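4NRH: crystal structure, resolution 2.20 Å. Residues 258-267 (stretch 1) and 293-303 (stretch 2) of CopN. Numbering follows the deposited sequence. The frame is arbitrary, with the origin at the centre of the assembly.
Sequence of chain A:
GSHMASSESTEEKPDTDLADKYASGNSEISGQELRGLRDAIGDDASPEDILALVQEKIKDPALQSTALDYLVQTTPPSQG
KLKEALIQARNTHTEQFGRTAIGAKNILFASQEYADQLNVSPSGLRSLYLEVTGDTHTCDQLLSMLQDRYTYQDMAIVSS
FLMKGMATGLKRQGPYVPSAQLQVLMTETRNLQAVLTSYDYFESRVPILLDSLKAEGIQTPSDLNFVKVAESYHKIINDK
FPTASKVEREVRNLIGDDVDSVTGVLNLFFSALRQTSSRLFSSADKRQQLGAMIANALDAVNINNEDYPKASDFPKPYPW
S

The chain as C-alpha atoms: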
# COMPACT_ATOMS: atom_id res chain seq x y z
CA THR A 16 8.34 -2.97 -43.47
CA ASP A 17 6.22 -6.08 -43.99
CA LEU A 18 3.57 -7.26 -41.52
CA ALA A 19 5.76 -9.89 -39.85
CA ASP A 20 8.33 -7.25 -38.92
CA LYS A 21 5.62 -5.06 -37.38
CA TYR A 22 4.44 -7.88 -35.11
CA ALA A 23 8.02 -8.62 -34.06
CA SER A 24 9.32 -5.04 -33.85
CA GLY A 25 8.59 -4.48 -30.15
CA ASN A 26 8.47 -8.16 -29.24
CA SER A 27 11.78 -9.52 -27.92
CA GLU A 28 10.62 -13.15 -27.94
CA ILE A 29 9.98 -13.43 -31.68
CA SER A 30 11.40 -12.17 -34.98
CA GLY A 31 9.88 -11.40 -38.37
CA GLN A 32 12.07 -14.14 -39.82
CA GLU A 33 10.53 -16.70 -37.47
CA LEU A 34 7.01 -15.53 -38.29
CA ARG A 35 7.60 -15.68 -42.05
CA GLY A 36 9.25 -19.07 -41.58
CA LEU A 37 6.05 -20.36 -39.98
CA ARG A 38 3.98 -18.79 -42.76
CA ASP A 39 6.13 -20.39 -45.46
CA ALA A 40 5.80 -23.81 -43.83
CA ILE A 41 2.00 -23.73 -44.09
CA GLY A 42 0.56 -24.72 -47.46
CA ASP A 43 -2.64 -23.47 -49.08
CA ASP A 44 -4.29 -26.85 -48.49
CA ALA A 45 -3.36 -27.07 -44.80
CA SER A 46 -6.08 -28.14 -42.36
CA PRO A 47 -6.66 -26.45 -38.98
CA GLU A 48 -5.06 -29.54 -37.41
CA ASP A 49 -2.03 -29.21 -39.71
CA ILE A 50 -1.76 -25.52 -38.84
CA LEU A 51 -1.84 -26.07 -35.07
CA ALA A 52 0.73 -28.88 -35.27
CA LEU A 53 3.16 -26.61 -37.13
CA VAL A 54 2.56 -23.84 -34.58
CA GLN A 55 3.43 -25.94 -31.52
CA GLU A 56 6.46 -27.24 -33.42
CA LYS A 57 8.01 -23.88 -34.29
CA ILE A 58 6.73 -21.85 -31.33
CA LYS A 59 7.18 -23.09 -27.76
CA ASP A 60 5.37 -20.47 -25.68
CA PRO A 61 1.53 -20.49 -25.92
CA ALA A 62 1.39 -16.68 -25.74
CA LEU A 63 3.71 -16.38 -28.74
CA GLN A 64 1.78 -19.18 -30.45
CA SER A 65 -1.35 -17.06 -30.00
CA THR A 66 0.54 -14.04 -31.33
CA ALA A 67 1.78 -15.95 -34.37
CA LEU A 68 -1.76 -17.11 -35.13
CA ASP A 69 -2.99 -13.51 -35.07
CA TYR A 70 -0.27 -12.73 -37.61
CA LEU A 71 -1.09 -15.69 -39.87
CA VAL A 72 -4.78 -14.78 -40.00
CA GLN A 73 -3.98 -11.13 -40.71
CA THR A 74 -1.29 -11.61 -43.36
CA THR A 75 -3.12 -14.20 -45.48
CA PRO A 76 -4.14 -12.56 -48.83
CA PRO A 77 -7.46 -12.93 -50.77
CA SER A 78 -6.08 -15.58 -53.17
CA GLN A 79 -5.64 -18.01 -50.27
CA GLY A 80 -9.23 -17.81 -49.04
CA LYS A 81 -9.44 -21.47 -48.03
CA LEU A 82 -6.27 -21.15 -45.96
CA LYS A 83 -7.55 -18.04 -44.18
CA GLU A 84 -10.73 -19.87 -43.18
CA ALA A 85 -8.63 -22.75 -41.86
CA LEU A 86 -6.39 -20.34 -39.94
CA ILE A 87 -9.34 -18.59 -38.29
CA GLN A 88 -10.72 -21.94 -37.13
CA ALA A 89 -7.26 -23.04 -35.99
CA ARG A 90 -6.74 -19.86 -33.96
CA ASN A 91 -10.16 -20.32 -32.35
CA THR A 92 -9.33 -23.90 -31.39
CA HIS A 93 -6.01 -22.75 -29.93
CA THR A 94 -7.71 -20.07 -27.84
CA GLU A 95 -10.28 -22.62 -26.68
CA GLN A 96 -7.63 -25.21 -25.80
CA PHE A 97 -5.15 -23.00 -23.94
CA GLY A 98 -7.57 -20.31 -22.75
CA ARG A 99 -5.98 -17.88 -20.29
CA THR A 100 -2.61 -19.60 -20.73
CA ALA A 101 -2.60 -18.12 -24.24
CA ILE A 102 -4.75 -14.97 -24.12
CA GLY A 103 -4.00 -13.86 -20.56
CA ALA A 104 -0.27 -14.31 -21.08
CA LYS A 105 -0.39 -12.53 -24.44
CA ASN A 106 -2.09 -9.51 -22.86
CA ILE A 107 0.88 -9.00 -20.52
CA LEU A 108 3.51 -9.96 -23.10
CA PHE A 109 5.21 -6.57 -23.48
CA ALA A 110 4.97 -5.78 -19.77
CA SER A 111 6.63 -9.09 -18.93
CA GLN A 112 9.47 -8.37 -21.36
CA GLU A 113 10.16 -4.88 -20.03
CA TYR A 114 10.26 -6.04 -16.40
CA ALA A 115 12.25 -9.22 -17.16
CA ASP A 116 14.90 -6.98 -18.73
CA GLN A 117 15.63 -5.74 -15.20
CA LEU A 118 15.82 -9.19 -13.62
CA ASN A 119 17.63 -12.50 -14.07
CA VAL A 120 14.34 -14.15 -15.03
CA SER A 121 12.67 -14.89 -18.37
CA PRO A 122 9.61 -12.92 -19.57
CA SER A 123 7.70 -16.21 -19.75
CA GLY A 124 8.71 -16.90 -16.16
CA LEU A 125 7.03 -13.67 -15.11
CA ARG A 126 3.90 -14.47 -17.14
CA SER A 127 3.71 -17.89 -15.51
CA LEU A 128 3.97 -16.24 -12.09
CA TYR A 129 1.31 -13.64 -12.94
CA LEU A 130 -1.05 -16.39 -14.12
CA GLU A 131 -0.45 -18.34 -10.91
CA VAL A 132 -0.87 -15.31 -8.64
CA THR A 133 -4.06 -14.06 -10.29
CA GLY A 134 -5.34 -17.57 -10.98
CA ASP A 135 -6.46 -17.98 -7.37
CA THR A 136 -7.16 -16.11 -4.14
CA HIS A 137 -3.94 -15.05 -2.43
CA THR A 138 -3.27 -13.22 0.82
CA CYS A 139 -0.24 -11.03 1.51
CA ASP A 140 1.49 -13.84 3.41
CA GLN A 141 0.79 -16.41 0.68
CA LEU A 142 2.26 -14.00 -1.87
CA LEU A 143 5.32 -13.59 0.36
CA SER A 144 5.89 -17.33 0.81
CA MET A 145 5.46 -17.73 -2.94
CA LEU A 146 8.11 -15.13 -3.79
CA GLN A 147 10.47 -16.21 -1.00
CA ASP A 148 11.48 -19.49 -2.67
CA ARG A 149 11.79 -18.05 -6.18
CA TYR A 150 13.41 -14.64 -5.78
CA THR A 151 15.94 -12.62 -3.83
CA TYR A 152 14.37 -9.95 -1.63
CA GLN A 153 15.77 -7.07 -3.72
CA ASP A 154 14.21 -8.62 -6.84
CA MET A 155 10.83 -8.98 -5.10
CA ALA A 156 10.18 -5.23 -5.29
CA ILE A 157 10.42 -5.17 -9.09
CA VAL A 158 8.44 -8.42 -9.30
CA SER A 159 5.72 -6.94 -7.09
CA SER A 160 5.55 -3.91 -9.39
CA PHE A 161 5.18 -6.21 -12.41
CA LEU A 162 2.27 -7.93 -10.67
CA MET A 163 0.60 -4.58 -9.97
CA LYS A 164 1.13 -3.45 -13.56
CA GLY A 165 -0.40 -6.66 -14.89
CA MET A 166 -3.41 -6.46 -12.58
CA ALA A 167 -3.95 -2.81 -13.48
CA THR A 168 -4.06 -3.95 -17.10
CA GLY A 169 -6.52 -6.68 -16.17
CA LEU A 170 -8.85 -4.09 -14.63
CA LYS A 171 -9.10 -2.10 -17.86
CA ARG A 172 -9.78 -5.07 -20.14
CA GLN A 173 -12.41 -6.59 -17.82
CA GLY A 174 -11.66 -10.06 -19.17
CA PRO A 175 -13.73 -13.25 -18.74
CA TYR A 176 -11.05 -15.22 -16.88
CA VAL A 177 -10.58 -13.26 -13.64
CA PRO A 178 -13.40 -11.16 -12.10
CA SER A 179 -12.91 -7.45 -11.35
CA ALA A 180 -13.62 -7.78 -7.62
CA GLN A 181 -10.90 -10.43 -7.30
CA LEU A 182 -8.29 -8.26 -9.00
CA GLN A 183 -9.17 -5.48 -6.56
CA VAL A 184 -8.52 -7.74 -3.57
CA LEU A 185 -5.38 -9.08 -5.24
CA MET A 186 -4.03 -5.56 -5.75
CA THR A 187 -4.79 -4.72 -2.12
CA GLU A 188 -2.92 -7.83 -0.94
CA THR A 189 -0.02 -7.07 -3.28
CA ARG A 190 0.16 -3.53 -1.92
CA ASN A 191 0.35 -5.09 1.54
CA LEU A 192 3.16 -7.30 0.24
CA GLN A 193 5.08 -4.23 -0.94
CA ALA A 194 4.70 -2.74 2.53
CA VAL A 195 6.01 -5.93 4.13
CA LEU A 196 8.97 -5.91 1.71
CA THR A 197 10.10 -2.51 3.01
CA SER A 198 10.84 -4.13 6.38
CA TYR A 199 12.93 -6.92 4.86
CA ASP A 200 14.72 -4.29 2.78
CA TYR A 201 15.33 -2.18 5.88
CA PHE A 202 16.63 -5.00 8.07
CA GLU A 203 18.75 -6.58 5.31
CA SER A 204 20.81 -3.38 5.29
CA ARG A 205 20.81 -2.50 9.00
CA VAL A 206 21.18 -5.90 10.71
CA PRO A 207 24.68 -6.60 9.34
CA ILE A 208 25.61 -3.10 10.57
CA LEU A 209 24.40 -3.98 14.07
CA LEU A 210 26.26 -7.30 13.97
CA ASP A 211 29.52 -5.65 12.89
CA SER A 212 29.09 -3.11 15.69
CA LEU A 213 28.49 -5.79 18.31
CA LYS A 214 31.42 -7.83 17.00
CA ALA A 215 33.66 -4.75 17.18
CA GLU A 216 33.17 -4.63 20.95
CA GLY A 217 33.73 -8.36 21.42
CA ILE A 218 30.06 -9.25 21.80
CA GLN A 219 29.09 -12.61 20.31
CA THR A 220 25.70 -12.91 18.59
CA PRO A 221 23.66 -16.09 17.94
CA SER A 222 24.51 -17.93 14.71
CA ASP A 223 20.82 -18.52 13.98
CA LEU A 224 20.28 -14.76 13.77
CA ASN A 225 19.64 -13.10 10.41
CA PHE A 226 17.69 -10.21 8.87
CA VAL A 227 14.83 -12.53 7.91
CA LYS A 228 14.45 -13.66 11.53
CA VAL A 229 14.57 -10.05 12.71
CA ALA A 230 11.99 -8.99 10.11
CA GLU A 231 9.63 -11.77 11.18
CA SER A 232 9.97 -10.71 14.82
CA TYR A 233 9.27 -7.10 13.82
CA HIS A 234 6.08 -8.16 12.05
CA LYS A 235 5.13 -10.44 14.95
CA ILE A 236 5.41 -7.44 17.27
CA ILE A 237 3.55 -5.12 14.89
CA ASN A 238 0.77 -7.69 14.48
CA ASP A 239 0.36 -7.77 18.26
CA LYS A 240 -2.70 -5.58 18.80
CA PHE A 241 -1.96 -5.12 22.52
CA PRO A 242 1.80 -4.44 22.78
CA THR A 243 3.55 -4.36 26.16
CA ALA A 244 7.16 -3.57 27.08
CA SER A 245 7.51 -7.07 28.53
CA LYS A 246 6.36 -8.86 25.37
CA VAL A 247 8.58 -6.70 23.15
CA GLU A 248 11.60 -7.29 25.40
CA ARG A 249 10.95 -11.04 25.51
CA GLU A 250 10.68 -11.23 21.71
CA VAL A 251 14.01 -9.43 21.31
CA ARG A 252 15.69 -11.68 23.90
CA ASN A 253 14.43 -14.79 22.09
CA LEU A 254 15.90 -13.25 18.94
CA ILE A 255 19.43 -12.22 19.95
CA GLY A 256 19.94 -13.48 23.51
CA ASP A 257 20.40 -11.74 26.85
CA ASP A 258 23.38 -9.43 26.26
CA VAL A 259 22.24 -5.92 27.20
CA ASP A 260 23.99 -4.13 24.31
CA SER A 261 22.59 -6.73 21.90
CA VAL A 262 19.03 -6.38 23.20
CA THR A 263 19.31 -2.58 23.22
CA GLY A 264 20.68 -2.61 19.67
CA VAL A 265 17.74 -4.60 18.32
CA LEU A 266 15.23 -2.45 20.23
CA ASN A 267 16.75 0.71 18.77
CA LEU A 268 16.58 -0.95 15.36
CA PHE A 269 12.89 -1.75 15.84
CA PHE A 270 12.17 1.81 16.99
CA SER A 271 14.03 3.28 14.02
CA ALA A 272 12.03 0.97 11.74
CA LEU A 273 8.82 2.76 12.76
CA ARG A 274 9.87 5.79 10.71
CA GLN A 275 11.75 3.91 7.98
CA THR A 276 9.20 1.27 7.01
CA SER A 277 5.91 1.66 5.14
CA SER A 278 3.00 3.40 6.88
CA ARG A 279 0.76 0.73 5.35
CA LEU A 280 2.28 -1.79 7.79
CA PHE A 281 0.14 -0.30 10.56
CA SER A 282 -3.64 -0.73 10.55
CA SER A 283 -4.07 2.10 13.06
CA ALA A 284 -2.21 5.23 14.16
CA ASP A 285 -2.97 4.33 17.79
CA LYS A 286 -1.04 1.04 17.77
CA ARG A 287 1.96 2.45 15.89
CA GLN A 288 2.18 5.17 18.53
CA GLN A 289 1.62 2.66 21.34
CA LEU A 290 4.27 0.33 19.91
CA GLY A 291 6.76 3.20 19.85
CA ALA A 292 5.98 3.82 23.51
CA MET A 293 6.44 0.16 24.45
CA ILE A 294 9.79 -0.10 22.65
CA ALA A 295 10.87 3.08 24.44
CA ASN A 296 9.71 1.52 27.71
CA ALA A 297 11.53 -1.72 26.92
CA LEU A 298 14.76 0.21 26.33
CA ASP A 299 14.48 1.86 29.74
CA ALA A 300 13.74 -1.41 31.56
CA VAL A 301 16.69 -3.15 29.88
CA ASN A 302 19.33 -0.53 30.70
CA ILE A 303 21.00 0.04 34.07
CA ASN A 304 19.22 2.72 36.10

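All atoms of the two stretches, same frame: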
# COMPACT_ATOMS: atom_id res chain seq x y z
N ASP A 258 22.39 -10.50 26.15
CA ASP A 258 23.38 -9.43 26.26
C ASP A 258 22.69 -8.07 26.14
O ASP A 258 21.94 -7.83 25.20
CB ASP A 258 24.47 -9.57 25.20
CG ASP A 258 25.51 -8.48 25.28
OD1 ASP A 258 25.31 -7.41 24.67
OD2 ASP A 258 26.54 -8.68 25.96
N VAL A 259 22.96 -7.19 27.10
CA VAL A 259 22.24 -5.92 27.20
C VAL A 259 22.46 -5.00 25.99
O VAL A 259 21.52 -4.37 25.52
CB VAL A 259 22.64 -5.16 28.50
CG1 VAL A 259 24.15 -4.95 28.59
CG2 VAL A 259 21.88 -3.84 28.62
N ASP A 260 23.69 -4.95 25.48
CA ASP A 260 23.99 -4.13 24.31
C ASP A 260 23.33 -4.72 23.06
O ASP A 260 22.93 -3.98 22.16
CB ASP A 260 25.50 -4.01 24.11
CG ASP A 260 26.19 -3.33 25.27
OD1 ASP A 260 26.03 -2.10 25.41
OD2 ASP A 260 26.89 -4.02 26.03
N SER A 261 23.23 -6.04 23.02
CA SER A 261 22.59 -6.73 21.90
C SER A 261 21.10 -6.45 21.89
O SER A 261 20.53 -6.11 20.85
CB SER A 261 22.86 -8.23 21.97
OG SER A 261 24.24 -8.51 21.87
N VAL A 262 20.46 -6.62 23.05
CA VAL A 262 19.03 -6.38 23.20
C VAL A 262 18.69 -4.92 22.88
O VAL A 262 17.76 -4.64 22.13
CB VAL A 262 18.55 -6.72 24.62
CG1 VAL A 262 17.12 -6.28 24.83
CG2 VAL A 262 18.70 -8.21 24.88
N THR A 263 19.46 -4.01 23.47
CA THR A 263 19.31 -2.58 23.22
C THR A 263 19.44 -2.24 21.73
O THR A 263 18.66 -1.46 21.19
CB THR A 263 20.35 -1.76 24.02
OG1 THR A 263 20.13 -1.95 25.42
CG2 THR A 263 20.23 -0.28 23.69
N GLY A 264 20.43 -2.85 21.08
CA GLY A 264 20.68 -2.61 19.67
C GLY A 264 19.50 -2.98 18.79
O GLY A 264 19.14 -2.24 17.87
N VAL A 265 18.89 -4.13 19.08
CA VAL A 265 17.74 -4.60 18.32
C VAL A 265 16.52 -3.71 18.58
O VAL A 265 15.78 -3.37 17.66
CB VAL A 265 17.39 -6.06 18.67
CG1 VAL A 265 16.09 -6.48 17.99
CG2 VAL A 265 18.52 -6.98 18.26
N LEU A 266 16.33 -3.33 19.84
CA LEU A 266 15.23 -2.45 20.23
C LEU A 266 15.31 -1.11 19.52
O LEU A 266 14.31 -0.59 19.03
CB LEU A 266 15.21 -2.25 21.74
CG LEU A 266 14.71 -3.42 22.59
CD1 LEU A 266 15.01 -3.18 24.06
CD2 LEU A 266 13.22 -3.62 22.38
N ASN A 267 16.52 -0.54 19.48
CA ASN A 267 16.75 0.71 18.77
C ASN A 267 16.48 0.55 17.28
O ASN A 267 16.00 1.46 16.61
CB ASN A 267 18.18 1.21 19.00
CG ASN A 267 18.37 1.81 20.37
OD1 ASN A 267 17.45 2.38 20.95
ND2 ASN A 267 19.58 1.69 20.90
N MET A 293 6.06 1.41 23.80
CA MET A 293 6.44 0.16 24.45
C MET A 293 7.90 -0.20 24.18
O MET A 293 8.58 -0.74 25.05
CB MET A 293 5.53 -0.98 23.99
CG MET A 293 4.08 -0.83 24.43
SD MET A 293 3.90 -0.50 26.19
CE MET A 293 3.37 1.21 26.17
N ILE A 294 8.38 0.10 22.98
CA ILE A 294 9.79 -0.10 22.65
C ILE A 294 10.65 0.84 23.49
O ILE A 294 11.69 0.45 24.01
CB ILE A 294 10.07 0.12 21.15
CG1 ILE A 294 9.35 -0.94 20.31
CG2 ILE A 294 11.56 0.06 20.87
CD1 ILE A 294 9.43 -0.69 18.83
N ALA A 295 10.20 2.09 23.60
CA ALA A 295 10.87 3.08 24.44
C ALA A 295 10.91 2.62 25.90
O ALA A 295 11.92 2.77 26.58
CB ALA A 295 10.18 4.43 24.33
N ASN A 296 9.79 2.05 26.36
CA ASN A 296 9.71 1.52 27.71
C ASN A 296 10.62 0.31 27.90
O ASN A 296 11.24 0.15 28.95
CB ASN A 296 8.26 1.14 28.05
CG ASN A 296 7.37 2.35 28.23
OD1 ASN A 296 7.81 3.49 28.07
ND2 ASN A 296 6.11 2.11 28.57
N ALA A 297 10.69 -0.54 26.88
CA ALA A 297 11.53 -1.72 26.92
C ALA A 297 13.00 -1.34 27.02
O ALA A 297 13.76 -1.97 27.76
CB ALA A 297 11.29 -2.59 25.70
N LEU A 298 13.40 -0.32 26.28
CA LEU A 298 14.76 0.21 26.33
C LEU A 298 15.15 0.66 27.73
O LEU A 298 16.26 0.40 28.19
CB LEU A 298 14.92 1.36 25.34
CG LEU A 298 15.14 0.99 23.88
CD1 LEU A 298 14.91 2.20 22.98
CD2 LEU A 298 16.55 0.44 23.69
N ASP A 299 14.23 1.36 28.40
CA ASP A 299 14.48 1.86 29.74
C ASP A 299 14.62 0.72 30.75
O ASP A 299 15.52 0.74 31.59
CB ASP A 299 13.35 2.80 30.17
CG ASP A 299 13.32 4.08 29.34
OD1 ASP A 299 14.38 4.47 28.81
OD2 ASP A 299 12.23 4.68 29.22
N ALA A 300 13.72 -0.26 30.66
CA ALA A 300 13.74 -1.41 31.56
C ALA A 300 15.03 -2.22 31.42
O ALA A 300 15.57 -2.72 32.40
CB ALA A 300 12.53 -2.30 31.29
N VAL A 301 15.51 -2.35 30.18
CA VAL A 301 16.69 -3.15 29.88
C VAL A 301 17.98 -2.53 30.41
O VAL A 301 18.86 -3.23 30.92
CB VAL A 301 16.82 -3.39 28.35
CG1 VAL A 301 18.22 -3.88 27.99
CG2 VAL A 301 15.77 -4.38 27.88
N ASN A 302 18.09 -1.20 30.33
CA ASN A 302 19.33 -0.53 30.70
C ASN A 302 19.45 -0.26 32.20
O ASN A 302 18.45 -0.22 32.92
CB ASN A 302 19.45 0.79 29.94
CG ASN A 302 19.83 0.59 28.48
OD1 ASN A 302 20.98 0.31 28.16
ND2 ASN A 302 18.85 0.73 27.60
N ILE A 303 20.69 -0.09 32.65
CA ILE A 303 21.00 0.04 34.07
C ILE A 303 20.65 1.42 34.62
O ILE A 303 21.28 2.42 34.27
CB ILE A 303 22.49 -0.24 34.33
CG1 ILE A 303 22.98 -1.41 33.47
CG2 ILE A 303 22.74 -0.49 35.81
CD1 ILE A 303 24.47 -1.65 33.55

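The two stretches of CopN meet as a pair of nearly antiparallel helices, 259-267 and 293-301, whose axes come within 9.8 Å of each other at an angle of 165° between their N-to-C directions. Because the two helices run in opposite senses, the start of the first helix lies beside the end of the second: Val259 pairs with Val301, Thr263 with Leu298, and Leu266 with Ile294. No hydrogen bond crosses between the stretches. The contact, which buries 450 Å² counting both sides, is instead one of shape, built from two knobs that each fill a hollow in the facing helix.

The first knob is Leu266, which has the largest area covered by the partner stretch. Its CA-to-CB bond points toward the second helix, and its side chain sits in a hole formed by Ile294, Ala297, Leu298 and Val301. Ala297 forms one side of this hollow, where Leu266 CD2 comes to 4.0 Å from Ala297 CB. Leu266 CD2 is also 4.3 Å from Ile294 CG2, while Leu266 CD1 reaches Val301 CG2 at 4.1 Å. Nearer the backbone, Leu266 CB packs against Leu298 CD2 at 3.6 Å, so the leucine is held along its length and not just at its tip. Ile294 also approaches the main chain, its CG2 lying 3.4 Å from Leu266 O.

The second knob comes from the other side. Val301 likewise points toward its partner and enters a hole bounded by Val259, Val262, Thr263 and Leu266. Val301 CG1 lies 3.7 Å from Val259 CG2, and Val301 CG2 lies 3.8 Å from Val262 CG1. Leu266 and Val301 thus each help to wall the hole that the other fills, which interlocks the two helices.

The CA-to-CB bond of Leu298 points sideways relative to the first stretch, but the end of its side chain comes nearer. Leu298 CD2 meets Thr263 CG2 at 3.7 Å as well as Leu266 CB, and Leu298 CD1 lies 3.3 Å from Asn267 OD1. Asn267 makes this approach although its CA-to-CB bond points away, since the end of its side chain comes nearer to the partner.

Thr263 and Asn302, at the edge of the apolar packing, each make a side-chain hydrogen bond within their own stretch. Thr263 OG1 donates to Val259 O at 2.8 Å, one helical turn back, leaving its methyl CG2 to face Leu298. Asn302, the first residue to leave helical geometry, turns its ND2 back to Leu298 O at 2.7 Å; Asn302 OD1 remains 3.7 Å from Thr263 OG1. At the beginning of the first helix, Asp258 acts as N-cap, its OD1 accepting from Ser261 N at 3.0 Å. This cap is out of reach of the second stretch, so it secures the start of the helix without taking part in the packing. Gly264 makes no contact and has no side chain; a CB there would point away from the partner.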